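PDB 3UIE: adenylyl-sulfate kinase 1, chloroplastic from Arabidopsis thaliana, which catalyses the transfer of a phosphate from ATP to the 3'-hydroxyl of adenosine 5'-phosphosulfate, giving 3'-phosphoadenylyl sulfate, the activated form of sulfate. Local coordinates for residues 131-134 against 135-139; 67-70 against 71-74; 154-157 against 158-161; 82-85 against 86-90. All blocks are in the same frame, centred on the assembly; numbering follows the deposited sequence.

Contact 1 of 4, residues 131-134 against 135-139; sequences VPLS and VCEAR. With ANP (phosphoaminophosphonic acid-adenylate ester), chain E.
Val131 and Val135 meet methyl to methyl, CG1 to CG1, at 3.6 Å, their side chains crossing at about a right angle. This is the tight part of the contact. The chi1 of -178° sets Val131 CG1 opposite the backbone N, which brings it onto Val135, onto Cys136 SG and over one face of the Arg139 guanidinium. The opposite face of that guanidinium lies against the adenine of the bound ATP analogue, with the adenine N3 3.4 Å above the plane and toward the rim. The Arg139 chain is extended from CG to NE, and its NH2 comes within 3.4 Å of the adenine C2. Arg139 NH1 is hydrogen-bonded to Gly35 O of the ATP-binding loop. In this P-loop kinase the segment thus starts helix 133-139 and presents one of its side chains to the nucleotide base. Pro132 is the N-cap residue, and its O accepts a nearly straight bond from Cys136 N at 3.2 Å and a weaker one from Val135 N. Its ring carbon CG packs on Val135 CG2 at 3.5 Å. The far side of the turn is looser. Ser134 and Ala138 are exposed and joined by the backbone bond Ala138 N to Ser134 O, 3.0 Å. Leu133 CG only approaches Glu137 OE1, at 4.0 Å, while the Glu137 carboxylate forms a salt bridge with Arg149.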
# COMPACT_ATOMS: atom_id res chain seq x y z
N VAL A 131 21.67 0.25 -17.78
CA VAL A 131 21.67 0.83 -19.11
C VAL A 131 22.34 2.19 -19.01
O VAL A 131 21.90 3.05 -18.25
CB VAL A 131 20.22 1.01 -19.62
CG1 VAL A 131 20.22 1.58 -21.04
CG2 VAL A 131 19.48 -0.33 -19.56
N PRO A 132 23.40 2.39 -19.79
CA PRO A 132 24.21 3.62 -19.68
C PRO A 132 23.42 4.87 -20.03
O PRO A 132 22.49 4.82 -20.83
CB PRO A 132 25.34 3.39 -20.68
CG PRO A 132 24.78 2.44 -21.69
CD PRO A 132 23.81 1.55 -20.93
N LEU A 133 23.79 6.00 -19.42
CA LEU A 133 23.13 7.26 -19.72
C LEU A 133 22.96 7.49 -21.22
O LEU A 133 21.89 7.90 -21.67
CB LEU A 133 23.91 8.43 -19.11
CG LEU A 133 23.37 9.81 -19.45
CD1 LEU A 133 22.03 10.03 -18.74
CD2 LEU A 133 24.38 10.88 -19.06
N SER A 134 24.02 7.22 -21.99
CA SER A 134 23.97 7.51 -23.43
C SER A 134 22.83 6.78 -24.13
O SER A 134 22.19 7.34 -25.02
CB SER A 134 25.32 7.20 -24.11
OG SER A 134 25.62 5.82 -24.03
N VAL A 135 22.58 5.53 -23.75
CA VAL A 135 21.49 4.77 -24.34
C VAL A 135 20.11 5.27 -23.88
O VAL A 135 19.18 5.36 -24.67
CB VAL A 135 21.63 3.26 -24.02
CG1 VAL A 135 20.39 2.49 -24.48
CG2 VAL A 135 22.89 2.71 -24.67
N CYS A 136 19.98 5.60 -22.59
CA CYS A 136 18.72 6.14 -22.08
C CYS A 136 18.41 7.44 -22.80
O CYS A 136 17.27 7.72 -23.16
CB CYS A 136 18.81 6.42 -20.58
SG CYS A 136 19.08 4.95 -19.60
N GLU A 137 19.45 8.25 -23.00
CA GLU A 137 19.27 9.57 -23.60
C GLU A 137 18.95 9.48 -25.10
O GLU A 137 18.24 10.33 -25.64
CB GLU A 137 20.52 10.43 -23.36
CG GLU A 137 20.37 11.88 -23.79
CD GLU A 137 21.44 12.77 -23.19
OE1 GLU A 137 22.32 12.24 -22.47
OE2 GLU A 137 21.39 13.99 -23.43
N ALA A 138 19.47 8.46 -25.77
CA ALA A 138 19.10 8.21 -27.16
C ALA A 138 17.64 7.74 -27.25
O ALA A 138 16.92 8.09 -28.19
CB ALA A 138 20.05 7.21 -27.82
N ARG A 139 17.19 6.97 -26.27
CA ARG A 139 15.78 6.59 -26.19
C ARG A 139 14.93 7.83 -25.90
O ARG A 139 14.08 8.21 -26.70
CB ARG A 139 15.56 5.53 -25.11
CG ARG A 139 16.21 4.18 -25.42
CD ARG A 139 16.15 3.26 -24.21
NE ARG A 139 16.73 1.94 -24.47
CZ ARG A 139 16.73 0.95 -23.57
NH1 ARG A 139 16.20 1.15 -22.38
NH2 ARG A 139 17.28 -0.22 -23.87
PG ANP E . 11.20 6.47 -16.28
O1G ANP E . 11.30 8.00 -16.77
O2G ANP E . 9.71 6.23 -16.02
O3G ANP E . 12.02 6.28 -15.02
PB ANP E . 11.78 3.81 -17.36
O1B ANP E . 10.39 3.23 -16.92
O2B ANP E . 13.06 3.27 -16.67
N3B ANP E . 11.63 5.49 -17.58
PA ANP E . 10.58 2.78 -19.81
O1A ANP E . 9.45 3.74 -19.92
O2A ANP E . 10.17 1.42 -19.34
O3A ANP E . 11.70 3.45 -18.94
O5' ANP E . 11.32 2.61 -21.19
C5' ANP E . 11.81 3.68 -21.92
C4' ANP E . 11.88 3.47 -23.32
O4' ANP E . 12.88 2.45 -23.62
C3' ANP E . 10.58 2.95 -23.75
O3' ANP E . 10.11 3.69 -24.86
C2' ANP E . 10.79 1.56 -24.12
O2' ANP E . 10.18 1.24 -25.34
C1' ANP E . 12.26 1.40 -24.27
N9 ANP E . 12.67 0.09 -23.73
C8 ANP E . 12.25 -0.41 -22.57
N7 ANP E . 12.82 -1.59 -22.40
C5 ANP E . 13.60 -1.85 -23.47
C6 ANP E . 14.41 -2.93 -23.81
N6 ANP E . 14.50 -4.07 -22.92
N1 ANP E . 15.08 -2.88 -24.97
C2 ANP E . 14.98 -1.81 -25.78
N3 ANP E . 14.21 -0.77 -25.49
C4 ANP E . 13.51 -0.76 -24.33

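Contact 2 of 4, residues 67-70 against 71-74; sequences GLNR and DLSF. With ADX (adenosine-5'-phosphosulfate), chain D.
Asn69 and Leu72 both carry CG beside the backbone N (chi1 -65° and -61°), and this brings Leu72 CD1 against the Asn69 amide carbon CG at 3.8 Å. They are the first and last residues of a type I beta turn, which overlaps another, Gly67 to Arg70, sharing Asn69 and Arg70. Both lie in the loop between helix 61-64 and helix 76-95 of the kinase fold. The second turn is closed by Leu72 N to Asn69 O, 3.1 Å. The N-H points almost straight at the oxygen, but the donor stands well above the carbonyl plane. A water lies between Asn69 O and Leu72 O, 2.6 Å from Leu72 O. In the first turn Gly67 O is gripped twice by Arg70, through its backbone N and through NE at 3.2 Å. The bend at chi3 (56°) folds the Arg70 chain back to make the second of these bonds. The Arg70 guanidinium also forms a salt bridge with Glu88 of the second subunit. Asp71 pairs with Arg85, and the Asn69 amide is held by Asn82 and Arg85.

Phe74, at the end of the loop, stacks on the adenine of adenosine 5'-phosphosulfate. Arg65 makes a cation-pi contact with the same ring. An alanine here would remove the ring and would probably leave one face of the adenine without its stacking partner, so that the base could shift. The adenine N7 sits over the ring centre, 3.5 Å above its plane, and Phe74 CZ touches the ribose O4' at 3.3 Å.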
# COMPACT_ATOMS: atom_id res chain seq x y z
N GLY A 67 -0.77 10.17 -6.79
CA GLY A 67 -1.70 9.83 -5.73
C GLY A 67 -1.11 10.02 -4.34
O GLY A 67 -1.08 11.12 -3.80
N LEU A 68 -0.66 8.91 -3.75
CA LEU A 68 -0.05 8.94 -2.42
C LEU A 68 1.02 10.03 -2.32
O LEU A 68 1.09 10.75 -1.33
CB LEU A 68 0.61 7.59 -2.12
CG LEU A 68 1.34 7.46 -0.77
CD1 LEU A 68 0.37 7.70 0.39
CD2 LEU A 68 2.00 6.08 -0.64
N ASN A 69 1.86 10.14 -3.35
CA ASN A 69 2.98 11.06 -3.29
C ASN A 69 2.80 12.31 -4.14
O ASN A 69 3.77 12.89 -4.63
CB ASN A 69 4.28 10.34 -3.64
CG ASN A 69 4.64 9.28 -2.61
OD1 ASN A 69 4.11 9.29 -1.51
ND2 ASN A 69 5.55 8.37 -2.96
N ARG A 70 1.55 12.72 -4.30
CA ARG A 70 1.23 13.89 -5.10
C ARG A 70 1.80 15.15 -4.47
O ARG A 70 1.88 16.20 -5.12
CB ARG A 70 -0.29 14.00 -5.32
CG ARG A 70 -1.09 14.33 -4.06
CD ARG A 70 -2.59 14.44 -4.37
NE ARG A 70 -3.11 13.22 -4.99
CZ ARG A 70 -4.32 13.09 -5.52
NH1 ARG A 70 -5.16 14.12 -5.52
NH2 ARG A 70 -4.70 11.95 -6.06
N ASP A 71 2.18 15.07 -3.20
CA ASP A 71 2.70 16.24 -2.49
C ASP A 71 4.22 16.39 -2.61
O ASP A 71 4.79 17.36 -2.11
CB ASP A 71 2.32 16.17 -1.02
CG ASP A 71 2.84 14.93 -0.34
OD1 ASP A 71 2.94 13.89 -1.03
OD2 ASP A 71 3.16 14.99 0.87
N LEU A 72 4.88 15.45 -3.29
CA LEU A 72 6.34 15.46 -3.37
C LEU A 72 6.89 16.05 -4.66
O LEU A 72 6.34 15.83 -5.73
CB LEU A 72 6.88 14.04 -3.21
CG LEU A 72 6.51 13.41 -1.87
CD1 LEU A 72 7.16 12.05 -1.74
CD2 LEU A 72 6.94 14.33 -0.75
N SER A 73 7.98 16.80 -4.54
CA SER A 73 8.67 17.35 -5.70
C SER A 73 9.83 16.44 -6.09
O SER A 73 9.85 15.26 -5.74
CB SER A 73 9.21 18.74 -5.36
OG SER A 73 10.33 18.64 -4.49
N PHE A 74 10.80 16.99 -6.81
CA PHE A 74 12.00 16.23 -7.17
C PHE A 74 13.26 16.77 -6.50
O PHE A 74 14.36 16.32 -6.80
CB PHE A 74 12.16 16.16 -8.69
CG PHE A 74 11.11 15.32 -9.36
CD1 PHE A 74 11.32 13.97 -9.56
CD2 PHE A 74 9.91 15.88 -9.76
CE1 PHE A 74 10.34 13.19 -10.17
CE2 PHE A 74 8.94 15.12 -10.38
CZ PHE A 74 9.15 13.78 -10.58
SB ADX D . 12.53 9.27 -7.94
O1B ADX D . 11.86 10.06 -6.94
O2B ADX D . 13.91 9.79 -8.09
O3B ADX D . 12.61 7.85 -7.55
PA ADX D . 10.49 8.72 -9.74
O1A ADX D . 9.49 8.70 -8.61
O2A ADX D . 10.69 7.34 -10.34
O3A ADX D . 11.85 9.40 -9.28
O5' ADX D . 9.92 9.69 -10.84
C5' ADX D . 10.49 9.71 -12.11
C4' ADX D . 9.64 10.18 -13.17
O4' ADX D . 9.33 11.55 -12.96
C3' ADX D . 10.38 10.08 -14.46
O3' ADX D . 9.63 9.30 -15.34
C2' ADX D . 10.41 11.38 -15.00
O2' ADX D . 9.58 11.33 -16.11
C1' ADX D . 9.77 12.31 -14.04
N9 ADX D . 10.64 13.40 -13.69
C8 ADX D . 10.29 14.70 -13.62
N7 ADX D . 11.34 15.41 -13.18
C5 ADX D . 12.37 14.56 -12.96
C6 ADX D . 13.69 14.71 -12.51
N6 ADX D . 14.18 16.00 -12.16
N1 ADX D . 14.50 13.62 -12.41
C2 ADX D . 14.04 12.40 -12.73
N3 ADX D . 12.77 12.22 -13.17
C4 ADX D . 11.92 13.27 -13.28
O HOH W 1 4.78 14.25 -7.07

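Contact 3 of 4, residues 154-157 against 158-161; sequences KGFT and GIDD. With ADX (adenosine-5'-phosphosulfate), chain D.
The backbone of 154-161 folds back on itself at Phe156, whose O accepts from Ile159 N at 3.0 Å and from Asp160 N at 2.9 Å, with a weak third bond from Asp161 N. The Asp160 donor lies in the carbonyl plane, while that of Ile159 is tilted from it. This tight turn lies within the long loop between helix 144-149 and strand 171-173, and it forms one wall of the substrate pocket. Gly158 sits at its bend, where any CB would clash with Thr157 O. A single bridge joins Thr157 and Asp161, with Gly158 N bonded to Asp161 O.

The Phe156 ring swings out with CG anti to the backbone N (chi1 -166°) and meets the adenine of adenosine 5'-phosphosulfate obliquely, its CD1 3.1 Å from the base C6. Ile159 CG1 reaches the edge of the same ring at CD2, 4.2 Å away. Tyr145 packs on it edge to face. A serine in its place would probably open a gap between the adenine and helix 144-149 and take one apolar neighbour from Ile159. One water accepts from Phe156 N and donates to Asp160 OD1. Gly155, which binds the substrate, packs its CA on Asp160 CB. Asp161 OD2 is held by Tyr108. A second water accepts from Thr157 OG1 and donates to Asp161 OD2, each at 2.5 Å.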
# COMPACT_ATOMS: atom_id res chain seq x y z
N LYS A 154 15.44 21.40 -14.11
CA LYS A 154 16.63 21.49 -13.26
C LYS A 154 16.80 20.22 -12.43
O LYS A 154 15.82 19.55 -12.11
CB LYS A 154 16.53 22.71 -12.35
CG LYS A 154 17.70 22.89 -11.39
CD LYS A 154 17.49 24.11 -10.49
CE LYS A 154 18.69 24.34 -9.58
NZ LYS A 154 18.52 25.56 -8.73
N GLY A 155 18.04 19.87 -12.10
CA GLY A 155 18.31 18.76 -11.20
C GLY A 155 17.84 17.39 -11.68
O GLY A 155 17.49 16.53 -10.87
N PHE A 156 17.86 17.18 -12.99
CA PHE A 156 17.42 15.90 -13.55
C PHE A 156 18.45 14.79 -13.34
O PHE A 156 19.63 14.98 -13.60
CB PHE A 156 17.11 16.05 -15.04
CG PHE A 156 16.33 14.89 -15.61
CD1 PHE A 156 14.99 14.74 -15.31
CD2 PHE A 156 16.94 13.97 -16.44
CE1 PHE A 156 14.26 13.68 -15.83
CE2 PHE A 156 16.22 12.91 -16.97
CZ PHE A 156 14.87 12.77 -16.66
N THR A 157 17.98 13.64 -12.87
CA THR A 157 18.85 12.50 -12.59
C THR A 157 19.73 12.11 -13.78
O THR A 157 19.24 11.88 -14.88
CB THR A 157 18.01 11.28 -12.15
OG1 THR A 157 17.33 11.60 -10.94
CG2 THR A 157 18.90 10.07 -11.90
N GLY A 158 21.04 12.03 -13.55
CA GLY A 158 21.98 11.60 -14.58
C GLY A 158 22.58 12.78 -15.32
O GLY A 158 23.57 12.63 -16.04
N ILE A 159 21.98 13.95 -15.13
CA ILE A 159 22.43 15.18 -15.79
C ILE A 159 22.93 16.18 -14.75
O ILE A 159 24.10 16.54 -14.75
CB ILE A 159 21.28 15.83 -16.59
CG1 ILE A 159 20.80 14.89 -17.70
CG2 ILE A 159 21.71 17.19 -17.16
CD1 ILE A 159 21.88 14.44 -18.63
N ASP A 160 22.03 16.59 -13.86
CA ASP A 160 22.33 17.60 -12.83
C ASP A 160 22.04 17.09 -11.42
O ASP A 160 22.00 17.86 -10.47
CB ASP A 160 21.54 18.88 -13.10
CG ASP A 160 22.02 19.60 -14.35
OD1 ASP A 160 21.18 20.07 -15.14
OD2 ASP A 160 23.25 19.69 -14.53
N ASP A 161 21.84 15.78 -11.30
CA ASP A 161 21.64 15.14 -10.00
C ASP A 161 22.19 13.72 -10.10
O ASP A 161 22.11 13.10 -11.15
CB ASP A 161 20.16 15.12 -9.62
CG ASP A 161 19.95 14.98 -8.12
OD1 ASP A 161 20.47 15.81 -7.35
OD2 ASP A 161 19.26 14.03 -7.70
SB ADX D . 12.53 9.27 -7.94
O1B ADX D . 11.86 10.06 -6.94
O2B ADX D . 13.91 9.79 -8.09
O3B ADX D . 12.61 7.85 -7.55
PA ADX D . 10.49 8.72 -9.74
O1A ADX D . 9.49 8.70 -8.61
O2A ADX D . 10.69 7.34 -10.34
O3A ADX D . 11.85 9.40 -9.28
O5' ADX D . 9.92 9.69 -10.84
C5' ADX D . 10.49 9.71 -12.11
C4' ADX D . 9.64 10.18 -13.17
O4' ADX D . 9.33 11.55 -12.96
C3' ADX D . 10.38 10.08 -14.46
O3' ADX D . 9.63 9.30 -15.34
C2' ADX D . 10.41 11.38 -15.00
O2' ADX D . 9.58 11.33 -16.11
C1' ADX D . 9.77 12.31 -14.04
N9 ADX D . 10.64 13.40 -13.69
C8 ADX D . 10.29 14.70 -13.62
N7 ADX D . 11.34 15.41 -13.18
C5 ADX D . 12.37 14.56 -12.96
C6 ADX D . 13.69 14.71 -12.51
N6 ADX D . 14.18 16.00 -12.16
N1 ADX D . 14.50 13.62 -12.41
C2 ADX D . 14.04 12.40 -12.73
N3 ADX D . 12.77 12.22 -13.17
C4 ADX D . 11.92 13.27 -13.28
O HOH W 2 18.79 18.95 -15.17
O HOH W 3 18.91 11.93 -9.05

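Contact 4 of 4, residues 82-85 against 86-90; sequences NIRR and VGEVA. With ADX (adenosine-5'-phosphosulfate), chain D.
Asn82 O accepts from Val86 N at 3.0 Å, the first of four successive i to i+4 bonds in the middle of helix 76-95. With CG trans to the backbone N (chi1 -178°), the Asn82 side chain turns to the substrate. Its ND2 donates to the sulfate oxygen O1B of adenosine 5'-phosphosulfate at 2.8 Å and, weakly, to the phosphate oxygen O1A at 2.9 Å. One amide nitrogen so bridges both anionic groups. Ile83 O takes Gly87 N at 2.8 Å. Arg84 O takes Glu88 N, and beyond the backbone the two side chains approach without a salt bridge, NH1 to OE2 4.5 Å. A water spans them, lying in the guanidinium plane, 3.0 Å from Arg84 NH1 and 2.7 Å from Glu88 OE2. Arg84 NE is in a salt bridge with Glu81, and its NH2 bonds to Leu68 O of the second subunit. Arg85 O accepts from Val89 N, and the Arg85 side chain runs extended to Glu81. The arginine side of the helix lies at the dimer interface, where Val89 packs on Val89 of the second subunit. On the sheet side, Ile83 and Val86 touch Trp29 of strand 26-31, Val86 and Ala90 reach strand 99-103, and Ile83 packs on helix 109-117.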
# COMPACT_ATOMS: atom_id res chain seq x y z
N ASN A 82 9.89 10.17 -1.19
CA ASN A 82 9.22 9.37 -2.21
C ASN A 82 9.62 7.90 -2.08
O ASN A 82 8.78 7.01 -2.02
CB ASN A 82 9.59 9.90 -3.60
CG ASN A 82 8.89 9.16 -4.72
OD1 ASN A 82 7.67 8.96 -4.69
ND2 ASN A 82 9.65 8.74 -5.72
N ILE A 83 10.93 7.66 -2.03
CA ILE A 83 11.48 6.31 -1.93
C ILE A 83 11.08 5.69 -0.60
O ILE A 83 10.69 4.52 -0.54
CB ILE A 83 13.04 6.35 -2.03
CG1 ILE A 83 13.48 6.82 -3.42
CG2 ILE A 83 13.64 4.99 -1.66
CD1 ILE A 83 14.95 7.31 -3.47
N ARG A 84 11.19 6.47 0.47
CA ARG A 84 10.85 5.96 1.79
C ARG A 84 9.40 5.47 1.83
O ARG A 84 9.14 4.36 2.30
CB ARG A 84 11.03 7.04 2.85
CG ARG A 84 10.76 6.53 4.25
CD ARG A 84 10.63 7.66 5.27
NE ARG A 84 9.37 8.39 5.17
CZ ARG A 84 8.23 8.01 5.75
NH1 ARG A 84 8.17 6.88 6.45
NH2 ARG A 84 7.13 8.75 5.61
N ARG A 85 8.47 6.28 1.35
CA ARG A 85 7.06 5.90 1.40
C ARG A 85 6.80 4.69 0.52
O ARG A 85 6.07 3.78 0.90
CB ARG A 85 6.15 7.05 0.96
CG ARG A 85 6.12 8.24 1.89
CD ARG A 85 5.12 9.28 1.36
NE ARG A 85 5.25 10.57 2.01
CZ ARG A 85 4.62 11.67 1.60
NH1 ARG A 85 3.83 11.62 0.54
NH2 ARG A 85 4.80 12.82 2.25
N VAL A 86 7.41 4.67 -0.67
CA VAL A 86 7.23 3.51 -1.54
C VAL A 86 7.76 2.23 -0.90
O VAL A 86 7.12 1.18 -0.99
CB VAL A 86 7.83 3.72 -2.95
CG1 VAL A 86 7.80 2.43 -3.73
CG2 VAL A 86 7.04 4.79 -3.70
N GLY A 87 8.91 2.32 -0.23
CA GLY A 87 9.44 1.17 0.51
C GLY A 87 8.47 0.67 1.58
O GLY A 87 8.29 -0.54 1.76
N GLU A 88 7.86 1.59 2.31
CA GLU A 88 6.90 1.20 3.34
C GLU A 88 5.65 0.56 2.75
O GLU A 88 5.12 -0.41 3.28
CB GLU A 88 6.54 2.40 4.23
CG GLU A 88 7.71 2.89 5.13
CD GLU A 88 7.91 2.06 6.41
OE1 GLU A 88 7.35 0.94 6.55
OE2 GLU A 88 8.64 2.53 7.30
N VAL A 89 5.17 1.11 1.64
CA VAL A 89 3.99 0.52 1.00
C VAL A 89 4.31 -0.85 0.41
O VAL A 89 3.52 -1.79 0.52
CB VAL A 89 3.41 1.46 -0.05
CG1 VAL A 89 2.29 0.75 -0.82
CG2 VAL A 89 2.88 2.73 0.63
N ALA A 90 5.48 -0.96 -0.22
CA ALA A 90 5.93 -2.25 -0.75
C ALA A 90 5.99 -3.30 0.35
O ALA A 90 5.66 -4.46 0.14
CB ALA A 90 7.30 -2.09 -1.41
SB ADX D . 12.53 9.27 -7.94
O1B ADX D . 11.86 10.06 -6.94
O2B ADX D . 13.91 9.79 -8.09
O3B ADX D . 12.61 7.85 -7.55
PA ADX D . 10.49 8.72 -9.74
O1A ADX D . 9.49 8.70 -8.61
O2A ADX D . 10.69 7.34 -10.34
O3A ADX D . 11.85 9.40 -9.28
O5' ADX D . 9.92 9.69 -10.84
C5' ADX D . 10.49 9.71 -12.11
C4' ADX D . 9.64 10.18 -13.17
O4' ADX D . 9.33 11.55 -12.96
C3' ADX D . 10.38 10.08 -14.46
O3' ADX D . 9.63 9.30 -15.34
C2' ADX D . 10.41 11.38 -15.00
O2' ADX D . 9.58 11.33 -16.11
C1' ADX D . 9.77 12.31 -14.04
N9 ADX D . 10.64 13.40 -13.69
C8 ADX D . 10.29 14.70 -13.62
N7 ADX D . 11.34 15.41 -13.18
C5 ADX D . 12.37 14.56 -12.96
C6 ADX D . 13.69 14.71 -12.51
N6 ADX D . 14.18 16.00 -12.16
N1 ADX D . 14.50 13.62 -12.41
C2 ADX D . 14.04 12.40 -12.73
N3 ADX D . 12.77 12.22 -13.17
C4 ADX D . 11.92 13.27 -13.28
O HOH W 4 10.18 4.75 6.96

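Overall arrangement
The four contacts follow one another in series along the chain; none nests or crosses. Each is a local contact within a continuous run of residues, and none closes a long loop. Contact 2 comes first, in the loop after helix 61-64, and contact 4 follows on helix 76-95. These two touch, through Asp71 with Arg85 among others, and both meet the second subunit. The chain then passes through the sheet to contact 1, at the start of helix 133-139, and ends the series with contact 3, before strand 171-173. Contacts 1 and 3 pack through Leu133 and Gly158. Contacts 2, 3 and 4 all touch adenosine 5'-phosphosulfate, while contact 1 serves the ATP analogue.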